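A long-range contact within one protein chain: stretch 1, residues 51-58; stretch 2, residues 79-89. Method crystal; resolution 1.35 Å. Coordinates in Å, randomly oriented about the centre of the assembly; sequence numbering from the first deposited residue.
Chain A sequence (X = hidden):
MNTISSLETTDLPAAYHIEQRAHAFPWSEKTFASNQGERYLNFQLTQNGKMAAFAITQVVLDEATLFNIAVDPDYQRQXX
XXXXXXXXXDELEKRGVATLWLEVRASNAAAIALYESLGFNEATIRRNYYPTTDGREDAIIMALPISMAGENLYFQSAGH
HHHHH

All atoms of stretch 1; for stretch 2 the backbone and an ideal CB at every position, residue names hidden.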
ATOM      1  N   MET A  51      13.023   7.394  -8.658  1.00 22.55           N
ATOM      2  CA  MET A  51      11.908   6.791  -7.943  1.00 21.02           C
ATOM      3  C   MET A  51      10.731   7.753  -7.923  1.00 20.91           C
ATOM      4  O   MET A  51      10.906   8.925  -7.602  1.00 23.79           O
ATOM      5  CB  MET A  51      12.331   6.454  -6.538  1.00 21.41           C
ATOM      6  CG  MET A  51      11.268   5.587  -5.830  1.00 20.49           C
ATOM      7  SD  MET A  51      11.528   5.278  -4.063  1.00 24.38           S
ATOM      8  CE  MET A  51      13.033   4.315  -4.123  1.00 25.04           C
ATOM      9  N   ALA A  52       9.553   7.244  -8.299  1.00 20.24           N
ATOM     10  CA  ALA A  52       8.352   8.046  -8.360  1.00 20.27           C
ATOM     11  C   ALA A  52       7.265   7.656  -7.335  1.00 19.74           C
ATOM     12  O   ALA A  52       6.426   8.477  -6.971  1.00 20.64           O
ATOM     13  CB  ALA A  52       7.799   7.997  -9.773  1.00 20.22           C
ATOM     14  N   ALA A  53       7.286   6.404  -6.895  1.00 18.51           N
ATOM     15  CA  ALA A  53       6.295   5.916  -5.910  1.00 17.74           C
ATOM     16  C   ALA A  53       6.866   4.694  -5.198  1.00 17.74           C
ATOM     17  O   ALA A  53       7.761   4.024  -5.685  1.00 19.32           O
ATOM     18  CB  ALA A  53       4.992   5.589  -6.622  1.00 18.32           C
ATOM     19  N   PHE A  54       6.306   4.407  -4.010  1.00 16.44           N
ATOM     20  CA  PHE A  54       6.671   3.174  -3.305  1.00 16.36           C
ATOM     21  C   PHE A  54       5.439   2.656  -2.534  1.00 16.00           C
ATOM     22  O   PHE A  54       4.520   3.412  -2.295  1.00 16.29           O
ATOM     23  CB  PHE A  54       7.809   3.421  -2.281  1.00 18.49           C
ATOM     24  CG  PHE A  54       7.433   4.343  -1.166  1.00 18.42           C
ATOM     25  CD1 PHE A  54       6.747   3.850  -0.034  1.00 19.47           C
ATOM     26  CD2 PHE A  54       7.694   5.690  -1.207  1.00 19.40           C
ATOM     27  CE1 PHE A  54       6.357   4.709   0.934  1.00 20.46           C
ATOM     28  CE2 PHE A  54       7.318   6.545  -0.212  1.00 20.65           C
ATOM     29  CZ  PHE A  54       6.638   6.047   0.882  1.00 19.69           C
ATOM     30  N   ALA A  55       5.515   1.358  -2.241  1.00 15.65           N
ATOM     31  CA  ALA A  55       4.449   0.693  -1.433  1.00 15.04           C
ATOM     32  C   ALA A  55       5.139  -0.255  -0.471  1.00 15.76           C
ATOM     33  O   ALA A  55       5.918  -1.098  -0.840  1.00 16.99           O
ATOM     34  CB  ALA A  55       3.507  -0.051  -2.329  1.00 16.46           C
ATOM     35  N   ILE A  56       4.740  -0.139   0.804  1.00 15.31           N
ATOM     36  CA  ILE A  56       5.325  -0.936   1.917  1.00 16.22           C
ATOM     37  C   ILE A  56       4.211  -1.871   2.409  1.00 15.44           C
ATOM     38  O   ILE A  56       3.169  -1.396   2.891  1.00 16.66           O
ATOM     39  CB  ILE A  56       5.753  -0.004   3.036  1.00 16.53           C
ATOM     40  CG1 ILE A  56       6.643   1.138   2.634  1.00 19.66           C
ATOM     41  CG2 ILE A  56       6.378  -0.794   4.208  1.00 16.95           C
ATOM     42  CD1 ILE A  56       7.940   0.713   2.042  1.00 20.50           C
ATOM     43  N   THR A  57       4.473  -3.175   2.327  1.00 15.47           N
ATOM     44  CA  THR A  57       3.449  -4.175   2.649  1.00 16.55           C
ATOM     45  C   THR A  57       4.058  -5.276   3.485  1.00 16.69           C
ATOM     46  O   THR A  57       5.098  -5.810   3.135  1.00 17.83           O
ATOM     47  CB  THR A  57       2.863  -4.803   1.365  1.00 17.18           C
ATOM     48  OG1 THR A  57       2.307  -3.774   0.546  1.00 18.62           O
ATOM     49  CG2 THR A  57       1.755  -5.842   1.646  1.00 17.93           C
ATOM     50  N   GLN A  58       3.390  -5.618   4.633  1.00 16.54           N
ATOM     51  CA  GLN A  58       3.842  -6.723   5.446  1.00 18.26           C
ATOM     52  C   GLN A  58       2.956  -7.903   5.081  1.00 18.77           C
ATOM     53  O   GLN A  58       1.736  -7.731   4.979  1.00 22.87           O
ATOM     54  CB  GLN A  58       3.630  -6.344   6.951  1.00 21.17           C
ATOM     55  CG  GLN A  58       4.376  -7.156   7.965  1.00 25.10           C
ATOM     56  CD  GLN A  58       3.895  -6.752   9.363  1.00 28.02           C
ATOM     57  OE1 GLN A  58       4.437  -5.849   9.999  1.00 31.51           O
ATOM     58  NE2 GLN A  58       2.757  -7.242   9.698  1.00 34.43           N
ATOM     59  N   UNK A  79      -1.372   7.581 -13.048  1.00 21.11           N
ATOM     60  CA  UNK A  79      -1.645   6.174 -12.936  1.00 23.85           C
ATOM     61  C   UNK A  79      -0.639   5.361 -12.158  1.00 20.32           C
ATOM     62  O   UNK A  79      -0.732   4.139 -12.172  1.00 24.54           O
ATOM     63  CB  UNK A  79      -1.767   5.585 -14.343  1.00 23.85           C
ATOM     64  N   UNK A  80       0.312   6.017 -11.484  1.00 19.70           N
ATOM     65  CA  UNK A  80       1.445   5.282 -10.911  1.00 20.96           C
ATOM     66  C   UNK A  80       1.059   4.542  -9.654  1.00 20.22           C
ATOM     67  O   UNK A  80       1.490   3.417  -9.456  1.00 21.10           O
ATOM     68  CB  UNK A  80       2.603   6.235 -10.608  1.00 20.96           C
ATOM     69  N   UNK A  81       0.183   5.146  -8.878  1.00 21.73           N
ATOM     70  CA  UNK A  81      -0.335   4.457  -7.699  1.00 22.31           C
ATOM     71  C   UNK A  81      -1.091   3.179  -8.060  1.00 22.78           C
ATOM     72  O   UNK A  81      -0.829   2.127  -7.492  1.00 22.93           O
ATOM     73  CB  UNK A  81      -1.252   5.393  -6.909  1.00 22.31           C
ATOM     74  N   UNK A  82      -2.029   3.262  -9.016  1.00 23.06           N
ATOM     75  CA  UNK A  82      -2.699   2.048  -9.573  1.00 24.14           C
ATOM     76  C   UNK A  82      -1.735   1.041 -10.087  1.00 22.84           C
ATOM     77  O   UNK A  82      -1.940  -0.146  -9.888  1.00 25.89           O
ATOM     78  CB  UNK A  82      -3.655   2.423 -10.707  1.00 24.14           C
ATOM     79  N   UNK A  83      -0.745   1.505 -10.869  1.00 21.84           N
ATOM     80  CA  UNK A  83       0.174   0.545 -11.470  1.00 22.21           C
ATOM     81  C   UNK A  83       0.866  -0.250 -10.363  1.00 20.79           C
ATOM     82  O   UNK A  83       1.026  -1.454 -10.483  1.00 24.31           O
ATOM     83  CB  UNK A  83       1.202   1.252 -12.356  1.00 22.21           C
ATOM     84  N   UNK A  84       1.294   0.464  -9.333  1.00 20.28           N
ATOM     85  CA  UNK A  84       2.042  -0.137  -8.267  1.00 20.67           C
ATOM     86  C   UNK A  84       1.128  -1.097  -7.426  1.00 19.78           C
ATOM     87  O   UNK A  84       1.514  -2.236  -7.134  1.00 21.36           O
ATOM     88  CB  UNK A  84       2.651   0.959  -7.390  1.00 20.67           C
ATOM     89  N   UNK A  85      -0.105  -0.682  -7.174  1.00 19.68           N
ATOM     90  CA  UNK A  85      -1.069  -1.523  -6.474  1.00 20.63           C
ATOM     91  C   UNK A  85      -1.427  -2.757  -7.266  1.00 22.08           C
ATOM     92  O   UNK A  85      -1.472  -3.838  -6.739  1.00 23.78           O
ATOM     93  CB  UNK A  85      -2.338  -0.728  -6.160  1.00 20.63           C
ATOM     94  N   UNK A  86      -1.652  -2.608  -8.572  1.00 22.64           N
ATOM     95  CA  UNK A  86      -1.931  -3.747  -9.421  1.00 24.25           C
ATOM     96  C   UNK A  86      -0.793  -4.789  -9.425  1.00 23.01           C
ATOM     97  O   UNK A  86      -1.043  -6.007  -9.368  1.00 25.75           O
ATOM     98  CB  UNK A  86      -2.196  -3.260 -10.847  1.00 24.25           C
ATOM     99  N   UNK A  87       0.443  -4.288  -9.454  1.00 21.35           N
ATOM    100  CA  UNK A  87       1.630  -5.131  -9.386  1.00 22.29           C
ATOM    101  C   UNK A  87       1.625  -5.920  -8.052  1.00 20.91           C
ATOM    102  O   UNK A  87       1.824  -7.146  -8.039  1.00 23.20           O
ATOM    103  CB  UNK A  87       2.897  -4.283  -9.517  1.00 22.29           C
ATOM    104  N   UNK A  88       1.475  -5.190  -6.938  1.00 20.61           N
ATOM    105  CA  UNK A  88       1.392  -5.811  -5.602  1.00 19.38           C
ATOM    106  C   UNK A  88       0.317  -6.888  -5.534  1.00 18.85           C
ATOM    107  O   UNK A  88       0.596  -8.009  -5.130  1.00 21.07           O
ATOM    108  CB  UNK A  88       1.112  -4.745  -4.541  1.00 19.38           C
ATOM    109  N   UNK A  89      -0.869  -6.542  -5.977  1.00 20.26           N
ATOM    110  CA  UNK A  89      -2.002  -7.466  -5.974  1.00 20.30           C
ATOM    111  C   UNK A  89      -1.687  -8.725  -6.787  1.00 21.39           C
ATOM    112  O   UNK A  89      -1.916  -9.856  -6.328  1.00 23.97           O
ATOM    113  CB  UNK A  89      -3.250  -6.777  -6.531  1.00 20.30           C
TER

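Stretch 1 is a strand and stretch 2 is mostly a helix. They run in roughly the same direction, at 41° to each other, with axes 8.7 Å apart at closest approach. The strand turns small side chains toward the helix: A52, A53, A55 and T57. No hydrogen bond joins the stretches; the contacts between them are packing contacts.

Position 79 precedes the helix, at the N-cap. Its phi of 77° favours glycine, and no atom of stretch 1 lies within 5.5 Å of its ideal CB. It is G79, whose O accepts a backbone hydrogen bond from N of position 83 at 2.9 Å.

Position 80 points its CB toward the strand. The ideal CB is 4.7 Å from A53 CB. A medium or large apolar side chain would suit, such as leucine, isoleucine or methionine. The residue is L80, with chi1 m and chi2 t. Its CD1 reaches A52 CB at 3.8 Å.

Position 81 points sideways. There is room for a CB, so as far as stretch 1 is concerned glycine, alanine or another small residue would suit. The residue is G81.

Positions 82 and 83 lie out of reach, and many helix-compatible residues would do. They are R82, which hydrogen-bonds through NH2 elsewhere in the structure, and A83.

Position 84 points its CB toward the strand. Its ideal CB is 5.2 Å from both A53 CB and A55 CB. Leucine, methionine or isoleucine could bridge that space. The residue is L84, chi1 t and chi2 p, with 71 Å² covered, the largest share in either stretch. Its CD2 sits 3.9 Å from both A53 CB and A55 CB. The same CD2 lies 3.5 Å from F54 C, so it packs against the strand backbone too.

Position 85 points sideways. Several residues would suit, including an apolar one long enough to approach the strand. It is L85. The end of its side chain comes nearer, but L85 CD2 is still 5.8 Å from A55 CB.

Positions 86 and 87 are out of reach of stretch 1, which therefore does not choose between polar and apolar residues there. They are E86 and H87.

Position 88 turns toward T57, its ideal CB 5.3 Å from T57 OG1. A polar side chain could be considered beside this hydroxyl, but an apolar one can also pack there. The residue is L88, chi1 t and chi2 p. Its CD2 lies 3.4 Å from T57 OG1, a packing contact.

Position 89 is out of reach, and many helix-compatible residues would do. It is I89.

Stretch 2 (79-89) GLGRALLEHLI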
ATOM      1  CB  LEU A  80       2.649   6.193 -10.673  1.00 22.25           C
ATOM      2  CG  LEU A  80       3.134   7.012 -11.879  1.00 24.99           C
ATOM      3  CD1 LEU A  80       4.363   7.741 -11.394  1.00 27.94           C
ATOM      4  CD2 LEU A  80       3.390   6.087 -13.044  1.00 23.69           C
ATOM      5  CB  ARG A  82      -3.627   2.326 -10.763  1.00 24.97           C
ATOM      6  CG  ARG A  82      -4.974   2.772 -10.417  1.00 25.97           C
ATOM      7  CD  ARG A  82      -5.755   3.159 -11.657  1.00 24.84           C
ATOM      8  NE  ARG A  82      -7.052   3.667 -11.298  1.00 30.10           N
ATOM      9  CZ  ARG A  82      -8.145   2.914 -11.098  1.00 31.24           C
ATOM     10  NH1 ARG A  82      -8.111   1.592 -11.247  1.00 32.08           N
ATOM     11  NH2 ARG A  82      -9.271   3.503 -10.756  1.00 32.33           N
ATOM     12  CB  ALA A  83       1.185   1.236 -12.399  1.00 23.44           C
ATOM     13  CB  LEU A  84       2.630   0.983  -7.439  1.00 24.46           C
ATOM     14  CG  LEU A  84       3.640   0.590  -6.390  1.00 25.27           C
ATOM     15  CD1 LEU A  84       4.785  -0.243  -6.924  1.00 23.84           C
ATOM     16  CD2 LEU A  84       4.188   1.847  -5.701  1.00 24.02           C
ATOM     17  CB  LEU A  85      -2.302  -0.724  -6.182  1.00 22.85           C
ATOM     18  CG  LEU A  85      -2.103   0.252  -5.039  1.00 23.88           C
ATOM     19  CD1 LEU A  85      -3.182   1.320  -5.153  1.00 28.21           C
ATOM     20  CD2 LEU A  85      -2.106  -0.415  -3.640  1.00 25.30           C
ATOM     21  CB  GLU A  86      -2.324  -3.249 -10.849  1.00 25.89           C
ATOM     22  CG  GLU A  86      -3.699  -2.518 -10.865  1.00 31.75           C
ATOM     23  CD  GLU A  86      -4.078  -1.715 -12.129  1.00 40.68           C
ATOM     24  OE1 GLU A  86      -3.191  -1.346 -12.939  1.00 43.25           O
ATOM     25  OE2 GLU A  86      -5.296  -1.411 -12.302  1.00 44.72           O
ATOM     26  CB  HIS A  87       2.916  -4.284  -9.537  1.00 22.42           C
ATOM     27  CG  HIS A  87       4.145  -5.112  -9.574  1.00 24.98           C
ATOM     28  ND1 HIS A  87       4.665  -5.614 -10.747  1.00 29.47           N
ATOM     29  CD2 HIS A  87       4.951  -5.558  -8.580  1.00 27.71           C
ATOM     30  CE1 HIS A  87       5.735  -6.342 -10.475  1.00 28.82           C
ATOM     31  NE2 HIS A  87       5.937  -6.313  -9.169  1.00 29.54           N
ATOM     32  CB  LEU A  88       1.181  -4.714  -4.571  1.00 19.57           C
ATOM     33  CG  LEU A  88       0.864  -5.212  -3.156  1.00 18.85           C
ATOM     34  CD1 LEU A  88       2.056  -6.008  -2.612  1.00 18.43           C
ATOM     35  CD2 LEU A  88       0.531  -4.022  -2.284  1.00 20.22           C
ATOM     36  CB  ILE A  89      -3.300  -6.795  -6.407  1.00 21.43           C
ATOM     37  CG1 ILE A  89      -3.710  -5.701  -5.387  1.00 22.36           C
ATOM     38  CG2 ILE A  89      -4.405  -7.834  -6.674  1.00 24.05           C
ATOM     39  CD1 ILE A  89      -4.736  -4.675  -5.819  1.00 22.21           C
TER
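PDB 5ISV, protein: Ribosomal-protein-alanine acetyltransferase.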